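PDB 6YXQ: activating signal cointegrator 1 complex subunit 2 from Homo sapiens, which binds polyubiquitin chains and recruits the helicase subunit ASCC3 and the demethylase ALKBH3 to DNA damage, and also takes part in rescuing stalled ribosomes. Local coordinates for residues B[294-299]-B[312-316]; B[7-11]-B[141-146]; B[124-128]-B[170-174]; B[198-203]-B[273-277]. The contacts are given in a common frame with arbitrary orientation. Residues are numbered along the deposited sequence.

Overall arrangement
The four contacts show how chemistry follows burial in a largely helical part of ASCC2. Contact 3 is buried, its centre about 12 Å from that of the chain, and is carried by aromatic rings without a hydrogen bond. Contact 1 is apolar too, but only partly buried, and joins helices 279-300 and 306-340. Contact 4 mixes apolar packing with a histidine-carboxylate bond and a salt bridge; its short helix 271-275 directly precedes helix 279-300 of contact 1, though the nearest atoms of the two contacts are about 17 Å apart. Contact 2, at the surface and opposite contact 1 across the chain's centre, pins two loops through backbone and carboxylate hydrogen bonds. ASCC3 reaches residues of contacts 1, 3 and 4, but not contact 2.

Contact 1 of 4, residues B[294-299]-B[312-316]; sequences MESAIK and LWQRL
Two helices lying side by side in opposite senses can mesh through apolar residues spaced one turn apart, and residues 294-299 and 312-316 do so here. Both segments are helical; their axes approach to 10.5 Å at a signed crossing angle of -162°, and I298 and W313 have the nearest CA atoms, 6.8 Å apart. L312 comes first, its CB 3.8 Å from I298 CD1, with I298 in the mt rotamer. At W313, chi1 is t and chi2 -98°, which brings the indole to the other helix: I298 CG2 meets its edge 3.8 Å from CE3, while CZ3 lies 3.6 Å from E295 CG and 3.9 Å from K299 CG. The carboxylate of E295 turns to a salt bridge with R366. One turn past L312, L316 (tp) places CD2 4.0 Å from I298 CD1 and 4.1 Å from CB of selenomethionine M294. L186 of the ASCC3 chain packs on I298. Joined by a short link, helices 279-300 and 306-340 form an antiparallel helical hairpin.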
loop_
_atom_site.group_PDB
_atom_site.type_symbol
_atom_site.label_atom_id
_atom_site.label_comp_id
_atom_site.label_asym_id
_atom_site.label_seq_id
_atom_site.Cartn_x
_atom_site.Cartn_y
_atom_site.Cartn_z
HETATM N N MSE B 294 28.446 8.121 10.521
HETATM C CA MSE B 294 27.962 6.891 9.908
HETATM C C MSE B 294 28.709 6.568 8.620
HETATM O O MSE B 294 28.999 5.404 8.333
HETATM C CB MSE B 294 26.467 6.989 9.622
HETATM C CG MSE B 294 25.619 7.531 10.757
HETATM SE SE MSE B 294 23.812 6.865 10.489
HETATM C CE MSE B 294 22.717 8.413 10.604
ATOM N N GLU B 295 29.013 7.607 7.840
ATOM C CA GLU B 295 29.872 7.426 6.673
ATOM C C GLU B 295 31.198 6.789 7.069
ATOM O O GLU B 295 31.600 5.756 6.510
ATOM C CB GLU B 295 30.111 8.769 5.987
ATOM C CG GLU B 295 29.290 8.995 4.730
ATOM C CD GLU B 295 29.827 10.150 3.902
ATOM O OE1 GLU B 295 29.184 10.516 2.894
ATOM O OE2 GLU B 295 30.897 10.689 4.263
ATOM N N SER B 296 31.891 7.390 8.045
ATOM C CA SER B 296 33.198 6.872 8.436
ATOM C C SER B 296 33.091 5.461 8.996
ATOM O O SER B 296 33.949 4.613 8.724
ATOM C CB SER B 296 33.862 7.796 9.455
ATOM O OG SER B 296 35.109 7.252 9.871
ATOM N N ALA B 297 32.043 5.187 9.772
ATOM C CA ALA B 297 31.908 3.864 10.371
ATOM C C ALA B 297 31.667 2.798 9.312
ATOM O O ALA B 297 32.281 1.720 9.358
ATOM C CB ALA B 297 30.780 3.867 11.396
ATOM N N ILE B 298 30.772 3.076 8.359
ATOM C CA ILE B 298 30.506 2.126 7.281
ATOM C C ILE B 298 31.779 1.861 6.490
ATOM O O ILE B 298 32.129 0.707 6.196
ATOM C CB ILE B 298 29.375 2.652 6.379
ATOM C CG1 ILE B 298 28.027 2.548 7.091
ATOM C CG2 ILE B 298 29.326 1.886 5.083
ATOM C CD1 ILE B 298 26.862 2.925 6.220
ATOM N N LYS B 299 32.512 2.928 6.165
ATOM C CA LYS B 299 33.747 2.766 5.406
ATOM C C LYS B 299 34.753 1.918 6.173
ATOM O O LYS B 299 35.338 0.977 5.620
ATOM C CB LYS B 299 34.332 4.138 5.064
ATOM C CG LYS B 299 33.589 4.840 3.941
ATOM C CD LYS B 299 34.452 5.872 3.249
ATOM C CE LYS B 299 34.498 7.171 4.031
ATOM N NZ LYS B 299 34.327 8.347 3.131
ATOM N N LEU B 312 24.376 -1.007 3.106
ATOM C CA LEU B 312 24.178 0.099 4.034
ATOM C C LEU B 312 24.680 1.409 3.441
ATOM O O LEU B 312 24.088 2.469 3.664
ATOM C CB LEU B 312 24.889 -0.199 5.351
ATOM C CG LEU B 312 24.084 -0.845 6.476
ATOM C CD1 LEU B 312 23.332 -2.073 5.994
ATOM C CD2 LEU B 312 25.004 -1.189 7.629
ATOM N N TRP B 313 25.775 1.354 2.682
ATOM C CA TRP B 313 26.283 2.554 2.027
ATOM C C TRP B 313 25.296 3.071 0.991
ATOM O O TRP B 313 25.045 4.281 0.901
ATOM C CB TRP B 313 27.632 2.259 1.379
ATOM C CG TRP B 313 28.198 3.440 0.702
ATOM C CD1 TRP B 313 28.132 3.732 -0.626
ATOM C CD2 TRP B 313 28.909 4.512 1.317
ATOM N NE1 TRP B 313 28.768 4.923 -0.880
ATOM C CE2 TRP B 313 29.255 5.422 0.300
ATOM C CE3 TRP B 313 29.296 4.790 2.632
ATOM C CZ2 TRP B 313 29.969 6.590 0.555
ATOM C CZ3 TRP B 313 30.003 5.950 2.884
ATOM C CH2 TRP B 313 30.333 6.835 1.851
ATOM N N GLN B 314 24.753 2.165 0.176
ATOM C CA GLN B 314 23.733 2.554 -0.794
ATOM C C GLN B 314 22.558 3.232 -0.104
ATOM O O GLN B 314 22.090 4.293 -0.538
ATOM C CB GLN B 314 23.253 1.334 -1.582
ATOM C CG GLN B 314 24.302 0.742 -2.496
ATOM C CD GLN B 314 24.611 1.638 -3.670
ATOM O OE1 GLN B 314 23.704 2.148 -4.335
ATOM N NE2 GLN B 314 25.897 1.846 -3.928
ATOM N N ARG B 315 22.081 2.632 0.989
ATOM C CA ARG B 315 20.941 3.186 1.714
ATOM C C ARG B 315 21.269 4.539 2.331
ATOM O O ARG B 315 20.436 5.450 2.310
ATOM C CB ARG B 315 20.480 2.205 2.791
ATOM C CG ARG B 315 20.050 0.869 2.223
ATOM C CD ARG B 315 19.471 -0.071 3.270
ATOM N NE ARG B 315 19.110 -1.345 2.656
ATOM C CZ ARG B 315 17.976 -1.549 1.996
ATOM N NH1 ARG B 315 17.091 -0.564 1.887
ATOM N NH2 ARG B 315 17.726 -2.733 1.449
ATOM N N LEU B 316 22.472 4.692 2.888
ATOM C CA LEU B 316 22.859 5.965 3.487
ATOM C C LEU B 316 22.918 7.073 2.443
ATOM O O LEU B 316 22.431 8.185 2.681
ATOM C CB LEU B 316 24.206 5.824 4.194
ATOM C CG LEU B 316 24.693 7.066 4.940
ATOM C CD1 LEU B 316 23.656 7.498 5.969
ATOM C CD2 LEU B 316 26.057 6.832 5.590
#

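Contact 2 of 4, residues B[7-11]-B[141-146]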
loop_
_atom_site.group_PDB
_atom_site.type_symbol
_atom_site.label_atom_id
_atom_site.label_comp_id
_atom_site.label_asym_id
_atom_site.label_seq_id
_atom_site.Cartn_x
_atom_site.Cartn_y
_atom_site.Cartn_z
ATOM N N ALA B 7 -30.588 13.811 -9.093
ATOM C CA ALA B 7 -29.723 12.849 -8.420
ATOM C C ALA B 7 -29.518 13.290 -6.977
ATOM O O ALA B 7 -29.075 14.416 -6.723
ATOM C CB ALA B 7 -28.383 12.716 -9.142
ATOM N N LEU B 8 -29.845 12.400 -6.034
ATOM C CA LEU B 8 -29.735 12.676 -4.607
ATOM C C LEU B 8 -28.443 12.087 -4.066
ATOM O O LEU B 8 -28.189 10.887 -4.258
ATOM C CB LEU B 8 -30.932 12.092 -3.858
ATOM C CG LEU B 8 -31.320 12.710 -2.509
ATOM C CD1 LEU B 8 -31.561 14.207 -2.642
ATOM C CD2 LEU B 8 -32.548 12.013 -1.926
ATOM N N PRO B 9 -27.606 12.883 -3.404
ATOM C CA PRO B 9 -26.352 12.347 -2.868
ATOM C C PRO B 9 -26.603 11.320 -1.776
ATOM O O PRO B 9 -27.604 11.368 -1.056
ATOM C CB PRO B 9 -25.635 13.586 -2.318
ATOM C CG PRO B 9 -26.706 14.593 -2.109
ATOM C CD PRO B 9 -27.745 14.329 -3.158
ATOM N N LEU B 10 -25.645 10.399 -1.650
ATOM C CA LEU B 10 -25.842 9.179 -0.873
ATOM C C LEU B 10 -26.142 9.465 0.591
ATOM O O LEU B 10 -26.972 8.782 1.202
ATOM C CB LEU B 10 -24.601 8.300 -0.988
ATOM C CG LEU B 10 -24.620 6.971 -0.236
ATOM C CD1 LEU B 10 -25.833 6.148 -0.635
ATOM C CD2 LEU B 10 -23.336 6.201 -0.503
ATOM N N ASP B 11 -25.463 10.453 1.181
ATOM C CA ASP B 11 -25.568 10.656 2.623
ATOM C C ASP B 11 -26.999 10.971 3.039
ATOM O O ASP B 11 -27.438 10.562 4.120
ATOM C CB ASP B 11 -24.626 11.772 3.072
ATOM C CG ASP B 11 -24.642 12.953 2.132
ATOM O OD1 ASP B 11 -24.854 14.093 2.604
ATOM O OD2 ASP B 11 -24.440 12.738 0.917
ATOM N N LYS B 141 -22.345 10.583 -11.890
ATOM C CA LYS B 141 -23.427 11.566 -11.781
ATOM C C LYS B 141 -24.501 11.145 -10.783
ATOM O O LYS B 141 -25.006 11.975 -10.016
ATOM C CB LYS B 141 -24.052 11.804 -13.158
ATOM C CG LYS B 141 -23.046 11.894 -14.304
ATOM C CD LYS B 141 -23.664 11.445 -15.625
ATOM C CE LYS B 141 -22.603 11.026 -16.637
ATOM N NZ LYS B 141 -22.931 9.723 -17.290
ATOM N N ASP B 142 -24.881 9.870 -10.788
ATOM C CA ASP B 142 -25.899 9.423 -9.849
ATOM C C ASP B 142 -25.312 9.100 -8.483
ATOM O O ASP B 142 -25.994 9.264 -7.465
ATOM C CB ASP B 142 -26.626 8.197 -10.406
ATOM C CG ASP B 142 -27.329 8.482 -11.715
ATOM O OD1 ASP B 142 -26.715 9.126 -12.592
ATOM O OD2 ASP B 142 -28.494 8.060 -11.868
ATOM N N HIS B 143 -24.062 8.659 -8.438
ATOM C CA HIS B 143 -23.464 8.107 -7.228
ATOM C C HIS B 143 -22.388 9.062 -6.723
ATOM O O HIS B 143 -21.241 9.029 -7.171
ATOM C CB HIS B 143 -22.913 6.728 -7.513
ATOM C CG HIS B 143 -23.935 5.786 -8.065
ATOM N ND1 HIS B 143 -24.940 5.248 -7.291
ATOM C CD2 HIS B 143 -24.121 5.302 -9.315
ATOM C CE1 HIS B 143 -25.694 4.462 -8.038
ATOM N NE2 HIS B 143 -25.219 4.478 -9.270
ATOM N N PHE B 144 -22.767 9.908 -5.769
ATOM C CA PHE B 144 -21.866 10.920 -5.249
ATOM C C PHE B 144 -22.245 11.219 -3.807
ATOM O O PHE B 144 -23.318 10.833 -3.338
ATOM C CB PHE B 144 -21.895 12.182 -6.120
ATOM C CG PHE B 144 -23.194 12.954 -6.068
ATOM C CD1 PHE B 144 -24.332 12.478 -6.701
ATOM C CD2 PHE B 144 -23.261 14.177 -5.416
ATOM C CE1 PHE B 144 -25.515 13.195 -6.665
ATOM C CE2 PHE B 144 -24.440 14.897 -5.378
ATOM C CZ PHE B 144 -25.569 14.404 -6.004
ATOM N N ILE B 145 -21.345 11.894 -3.095
ATOM C CA ILE B 145 -21.536 12.194 -1.681
ATOM C C ILE B 145 -21.297 13.678 -1.447
ATOM O O ILE B 145 -20.411 14.277 -2.067
ATOM C CB ILE B 145 -20.602 11.347 -0.791
ATOM C CG1 ILE B 145 -20.779 9.857 -1.098
ATOM C CG2 ILE B 145 -20.873 11.624 0.677
ATOM C CD1 ILE B 145 -19.935 8.934 -0.232
ATOM N N SER B 146 -22.088 14.266 -0.549
ATOM C CA SER B 146 -21.934 15.673 -0.201
ATOM C C SER B 146 -20.520 15.930 0.316
ATOM O O SER B 146 -20.049 15.211 1.202
ATOM C CB SER B 146 -22.936 16.102 0.863
ATOM O OG SER B 146 -24.194 15.485 0.662
#
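Segments without regular secondary structure can still be fastened precisely, as residues 7-11 and 141-146 illustrate; they run in the same direction, A7 beside D142 and P9 beside I145. A7 starts the contact with its CB, 3.6 Å from K141 O and 3.8 Å from F144 CE1. L8 directs its side chain away, leaving its backbone to pass the F144 ring. P9 then lies over a face of that ring in a proline-aromatic CH-pi contact, CB 3.9 Å from the centroid and 3.5 Å from CE2, while P9 CA approaches F144 O at 3.4 Å. The same carbonyl accepts the one backbone hydrogen bond between the segments, from L10 N at 2.9 Å. An N-terminal arm, just ahead of strand 14-18, is thereby laid along the loop that leads into helix 147-156. L10 turns inward, its CB 4.1 Å from I145 CG1, and both residues pack on H78 and W82 of helix 78-87. D11 reaches S146, the N-cap residue of helix 147-156. Its OD2 accepts a hydrogen bond from S146 N at 3.2 Å; S146 OG lies a very short 2.5 Å from D11 OD1 and 2.8 Å from D11 OD2, both close enough for its hydroxyl to hydrogen-bond to the carboxylate.

Contact 3 of 4, residues B[124-128]-B[170-174]; sequences HRSVF and VLFGK
A single aromatic side chain inserted among the residues of a neighbouring helix can carry most of an interhelical contact, and F172 plays that part here. Residues 124-128 are helical; residues 170-174 come from the C-terminal end of helix 162-172 and the turn that follows. F128 and F172 have the nearest CA atoms, 7.4 Å apart. Among the rings, H124 (chi1 t, chi2 -100°) and F172 (chi1 m, chi2 -86°) meet obliquely, centroids 4.5 Å apart and planes at 38°, with H124 NE2 3.3 Å from F172 CE1. F128 (chi1 t, chi2 74°) is oblique to F172 as well, at 5.2 Å and 41°. A CH-pi contact sets F128 CB over a face of F172, 3.9 Å from its centroid. The aliphatic share comes from V127, whose CG1 is 4.1 Å from F172 CZ. On the polar side, H124 NE2 lies 3.5 Å from L171 O without a hydrogen bond. F173 of the ASCC3 chain meets the rings of both H124 and F128, so this buried aromatic cluster of ASCC2 forms part of the ASCC2-ASCC3 interface.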
loop_
_atom_site.group_PDB
_atom_site.type_symbol
_atom_site.label_atom_id
_atom_site.label_comp_id
_atom_site.label_asym_id
_atom_site.label_seq_id
_atom_site.Cartn_x
_atom_site.Cartn_y
_atom_site.Cartn_z
ATOM N N HIS B 124 -1.624 -5.436 -4.516
ATOM C CA HIS B 124 -1.192 -4.062 -4.754
ATOM C C HIS B 124 -2.230 -3.294 -5.569
ATOM O O HIS B 124 -2.709 -2.224 -5.153
ATOM C CB HIS B 124 0.165 -4.099 -5.462
ATOM C CG HIS B 124 0.854 -2.772 -5.563
ATOM N ND1 HIS B 124 0.829 -2.010 -6.711
ATOM C CD2 HIS B 124 1.623 -2.092 -4.679
ATOM C CE1 HIS B 124 1.535 -0.911 -6.525
ATOM N NE2 HIS B 124 2.030 -0.936 -5.301
ATOM N N ARG B 125 -2.612 -3.844 -6.722
ATOM C CA ARG B 125 -3.575 -3.162 -7.582
ATOM C C ARG B 125 -4.911 -2.980 -6.874
ATOM O O ARG B 125 -5.518 -1.900 -6.921
ATOM C CB ARG B 125 -3.762 -3.939 -8.885
ATOM C CG ARG B 125 -4.672 -3.247 -9.879
ATOM C CD ARG B 125 -4.580 -3.858 -11.271
ATOM N NE ARG B 125 -5.265 -3.018 -12.249
ATOM C CZ ARG B 125 -6.437 -3.311 -12.802
ATOM N NH1 ARG B 125 -7.057 -4.441 -12.489
ATOM N NH2 ARG B 125 -6.986 -2.476 -13.674
ATOM N N SER B 126 -5.385 -4.027 -6.201
ATOM C CA SER B 126 -6.710 -3.950 -5.603
ATOM C C SER B 126 -6.751 -2.922 -4.481
ATOM O O SER B 126 -7.727 -2.169 -4.356
ATOM C CB SER B 126 -7.134 -5.323 -5.093
ATOM O OG SER B 126 -8.151 -5.178 -4.127
ATOM N N VAL B 127 -5.700 -2.871 -3.660
ATOM C CA VAL B 127 -5.654 -1.904 -2.567
ATOM C C VAL B 127 -5.625 -0.483 -3.111
ATOM O O VAL B 127 -6.331 0.407 -2.611
ATOM C CB VAL B 127 -4.445 -2.182 -1.662
ATOM C CG1 VAL B 127 -4.195 -0.993 -0.756
ATOM C CG2 VAL B 127 -4.665 -3.456 -0.861
ATOM N N PHE B 128 -4.806 -0.238 -4.139
ATOM C CA PHE B 128 -4.797 1.100 -4.721
ATOM C C PHE B 128 -6.176 1.487 -5.241
ATOM O O PHE B 128 -6.617 2.629 -5.055
ATOM C CB PHE B 128 -3.770 1.200 -5.842
ATOM C CG PHE B 128 -3.754 2.537 -6.506
ATOM C CD1 PHE B 128 -3.201 3.631 -5.866
ATOM C CD2 PHE B 128 -4.314 2.714 -7.762
ATOM C CE1 PHE B 128 -3.192 4.879 -6.475
ATOM C CE2 PHE B 128 -4.308 3.958 -8.375
ATOM C CZ PHE B 128 -3.748 5.041 -7.730
ATOM N N VAL B 170 4.387 6.425 -0.525
ATOM C CA VAL B 170 5.624 5.693 -0.783
ATOM C C VAL B 170 5.337 4.409 -1.548
ATOM O O VAL B 170 6.196 3.911 -2.289
ATOM C CB VAL B 170 6.386 5.407 0.518
ATOM C CG1 VAL B 170 5.608 4.474 1.414
ATOM C CG2 VAL B 170 7.755 4.820 0.222
ATOM N N LEU B 171 4.120 3.868 -1.421
ATOM C CA LEU B 171 3.808 2.607 -2.079
ATOM C C LEU B 171 3.391 2.794 -3.536
ATOM O O LEU B 171 3.796 2.005 -4.396
ATOM C CB LEU B 171 2.711 1.870 -1.309
ATOM C CG LEU B 171 3.130 1.210 0.012
ATOM C CD1 LEU B 171 1.906 0.654 0.730
ATOM C CD2 LEU B 171 4.190 0.128 -0.162
ATOM N N PHE B 172 2.597 3.824 -3.848
ATOM C CA PHE B 172 2.023 3.955 -5.187
ATOM C C PHE B 172 2.448 5.232 -5.904
ATOM O O PHE B 172 1.836 5.591 -6.916
ATOM C CB PHE B 172 0.489 3.898 -5.139
ATOM C CG PHE B 172 -0.069 2.743 -4.352
ATOM C CD1 PHE B 172 -0.266 1.509 -4.949
ATOM C CD2 PHE B 172 -0.425 2.899 -3.023
ATOM C CE1 PHE B 172 -0.786 0.447 -4.227
ATOM C CE2 PHE B 172 -0.947 1.842 -2.298
ATOM C CZ PHE B 172 -1.129 0.616 -2.901
ATOM N N GLY B 173 3.478 5.927 -5.431
ATOM C CA GLY B 173 3.726 7.247 -5.967
ATOM C C GLY B 173 4.641 7.294 -7.166
ATOM O O GLY B 173 4.567 8.236 -7.961
ATOM N N LYS B 174 5.520 6.301 -7.308
ATOM C CA LYS B 174 6.435 6.304 -8.444
ATOM C C LYS B 174 5.676 6.149 -9.754
ATOM O O LYS B 174 5.867 6.932 -10.692
ATOM C CB LYS B 174 7.479 5.201 -8.292
ATOM C CG LYS B 174 8.763 5.497 -9.056
ATOM C CD LYS B 174 9.460 4.231 -9.525
ATOM C CE LYS B 174 10.846 4.540 -10.076
ATOM N NZ LYS B 174 11.774 5.010 -9.005
#

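Contact 4 of 4, residues B[198-203]-B[273-277]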
loop_
_atom_site.group_PDB
_atom_site.type_symbol
_atom_site.label_atom_id
_atom_site.label_comp_id
_atom_site.label_asym_id
_atom_site.label_seq_id
_atom_site.Cartn_x
_atom_site.Cartn_y
_atom_site.Cartn_z
ATOM N N LEU B 198 -1.551 16.224 10.525
ATOM C CA LEU B 198 -0.153 16.375 10.145
ATOM C C LEU B 198 0.597 17.216 11.163
ATOM O O LEU B 198 1.654 16.815 11.664
ATOM C CB LEU B 198 -0.069 17.011 8.761
ATOM C CG LEU B 198 1.326 17.131 8.173
ATOM C CD1 LEU B 198 1.973 15.766 8.160
ATOM C CD2 LEU B 198 1.233 17.711 6.777
ATOM N N ASP B 199 0.039 18.382 11.499
ATOM C CA ASP B 199 0.620 19.229 12.530
ATOM C C ASP B 199 0.956 18.415 13.773
ATOM O O ASP B 199 2.123 18.306 14.167
ATOM C CB ASP B 199 -0.353 20.361 12.857
ATOM C CG ASP B 199 0.276 21.443 13.702
ATOM O OD1 ASP B 199 1.492 21.364 13.974
ATOM O OD2 ASP B 199 -0.453 22.376 14.094
ATOM N N GLU B 200 -0.056 17.780 14.371
ATOM C CA GLU B 200 0.168 17.064 15.620
ATOM C C GLU B 200 1.154 15.919 15.447
ATOM O O GLU B 200 1.810 15.519 16.418
ATOM C CB GLU B 200 -1.161 16.541 16.169
ATOM C CG GLU B 200 -2.262 17.587 16.250
ATOM C CD GLU B 200 -3.602 16.985 16.620
ATOM O OE1 GLU B 200 -3.610 15.913 17.262
ATOM O OE2 GLU B 200 -4.644 17.574 16.261
ATOM N N THR B 201 1.290 15.405 14.224
ATOM C CA THR B 201 2.192 14.290 13.979
ATOM C C THR B 201 3.636 14.748 13.832
ATOM O O THR B 201 4.560 13.964 14.085
ATOM C CB THR B 201 1.730 13.536 12.736
ATOM O OG1 THR B 201 0.363 13.150 12.917
ATOM C CG2 THR B 201 2.583 12.300 12.487
ATOM N N LEU B 202 3.853 16.008 13.456
ATOM C CA LEU B 202 5.219 16.464 13.210
ATOM C C LEU B 202 6.136 16.327 14.419
ATOM O O LEU B 202 7.281 15.884 14.229
ATOM C CB LEU B 202 5.205 17.908 12.699
ATOM C CG LEU B 202 5.015 17.973 11.186
ATOM C CD1 LEU B 202 4.744 19.380 10.760
ATOM C CD2 LEU B 202 6.241 17.451 10.486
ATOM N N PRO B 203 5.733 16.672 15.648
ATOM C CA PRO B 203 6.638 16.436 16.784
ATOM C C PRO B 203 7.112 14.995 16.892
ATOM O O PRO B 203 8.286 14.766 17.214
ATOM C CB PRO B 203 5.796 16.861 17.993
ATOM C CG PRO B 203 4.862 17.868 17.457
ATOM C CD PRO B 203 4.547 17.452 16.054
ATOM N N THR B 273 3.205 23.286 6.659
ATOM C CA THR B 273 2.992 22.590 7.924
ATOM C C THR B 273 4.308 22.061 8.477
ATOM O O THR B 273 4.594 22.216 9.669
ATOM C CB THR B 273 1.986 21.453 7.738
ATOM O OG1 THR B 273 0.840 21.947 7.034
ATOM C CG2 THR B 273 1.556 20.891 9.086
ATOM N N PHE B 274 5.144 21.479 7.609
ATOM C CA PHE B 274 6.464 21.020 8.030
ATOM C C PHE B 274 7.321 22.184 8.511
ATOM O O PHE B 274 7.934 22.122 9.583
ATOM C CB PHE B 274 7.167 20.294 6.883
ATOM C CG PHE B 274 6.841 18.832 6.787
ATOM C CD1 PHE B 274 5.644 18.409 6.231
ATOM C CD2 PHE B 274 7.744 17.878 7.220
ATOM C CE1 PHE B 274 5.346 17.062 6.127
ATOM C CE2 PHE B 274 7.447 16.526 7.122
ATOM C CZ PHE B 274 6.247 16.117 6.573
ATOM N N GLN B 275 7.377 23.262 7.730
ATOM C CA GLN B 275 8.308 24.328 8.073
ATOM C C GLN B 275 7.861 25.097 9.308
ATOM O O GLN B 275 8.697 25.698 9.986
ATOM C CB GLN B 275 8.499 25.264 6.880
ATOM C CG GLN B 275 9.598 26.299 7.077
ATOM C CD GLN B 275 10.915 25.704 7.539
ATOM O OE1 GLN B 275 11.279 24.591 7.164
ATOM N NE2 GLN B 275 11.642 26.455 8.359
ATOM N N LYS B 276 6.566 25.069 9.625
ATOM C CA LYS B 276 6.098 25.631 10.886
ATOM C C LYS B 276 6.832 25.014 12.071
ATOM O O LYS B 276 6.962 25.650 13.124
ATOM C CB LYS B 276 4.585 25.426 11.004
ATOM C CG LYS B 276 4.059 25.200 12.407
ATOM C CD LYS B 276 2.545 25.325 12.436
ATOM C CE LYS B 276 1.981 24.953 13.793
ATOM N NZ LYS B 276 0.530 25.254 13.862
ATOM N N HIS B 277 7.346 23.795 11.908
ATOM C CA HIS B 277 8.082 23.108 12.962
ATOM C C HIS B 277 9.589 23.164 12.742
ATOM O O HIS B 277 10.314 22.280 13.211
ATOM C CB HIS B 277 7.613 21.658 13.081
ATOM C CG HIS B 277 6.242 21.509 13.668
ATOM N ND1 HIS B 277 6.029 21.105 14.969
ATOM C CD2 HIS B 277 5.015 21.706 13.131
ATOM C CE1 HIS B 277 4.731 21.058 15.207
ATOM N NE2 HIS B 277 4.093 21.416 14.108
#
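Apolar and polar contacts can sit side by side in one helix junction, and between residues 198-203 and 273-277 three residues account for most of it: L202, H277 and D199. L202 loses the most surface. Its side chain is wedged between two rings, with CD2 over a face of F274, 3.8 Å from the centroid, and CB almost on the normal of the H277 ring, likewise 3.8 Å from its centroid. Between them CD1 presses tightly on the backbone, 3.0 Å from T273 O and 3.6 Å from F274 CA. L198, one turn earlier, extends the apolar side: its CG is 3.9 Å from T273 CG2 and its CD1 4.1 Å from F274 CE1. F274 also packs on helices 243-266 and 306-340, which tie this patch into the helical core.

H277 offers its ring edge to D199. A nearly linear hydrogen bond of 2.6 Å runs from H277 NE2 to D199 OD1, and P203 CD lies 3.7 Å from H277 CE1. D199 has chi1 t, which brings its carboxylate across to both partners: the second oxygen, OD2, forms a salt bridge with K276 NZ at 3.1 Å. The adjacent residues K276 and H277 thus grip one carboxylate. A histidine-carboxylate hydrogen bond, flanked by a salt bridge and CH-pi packing, here fastens that connecting segment to the long helix 193-216 in the largely helical N-terminal part of ASCC2.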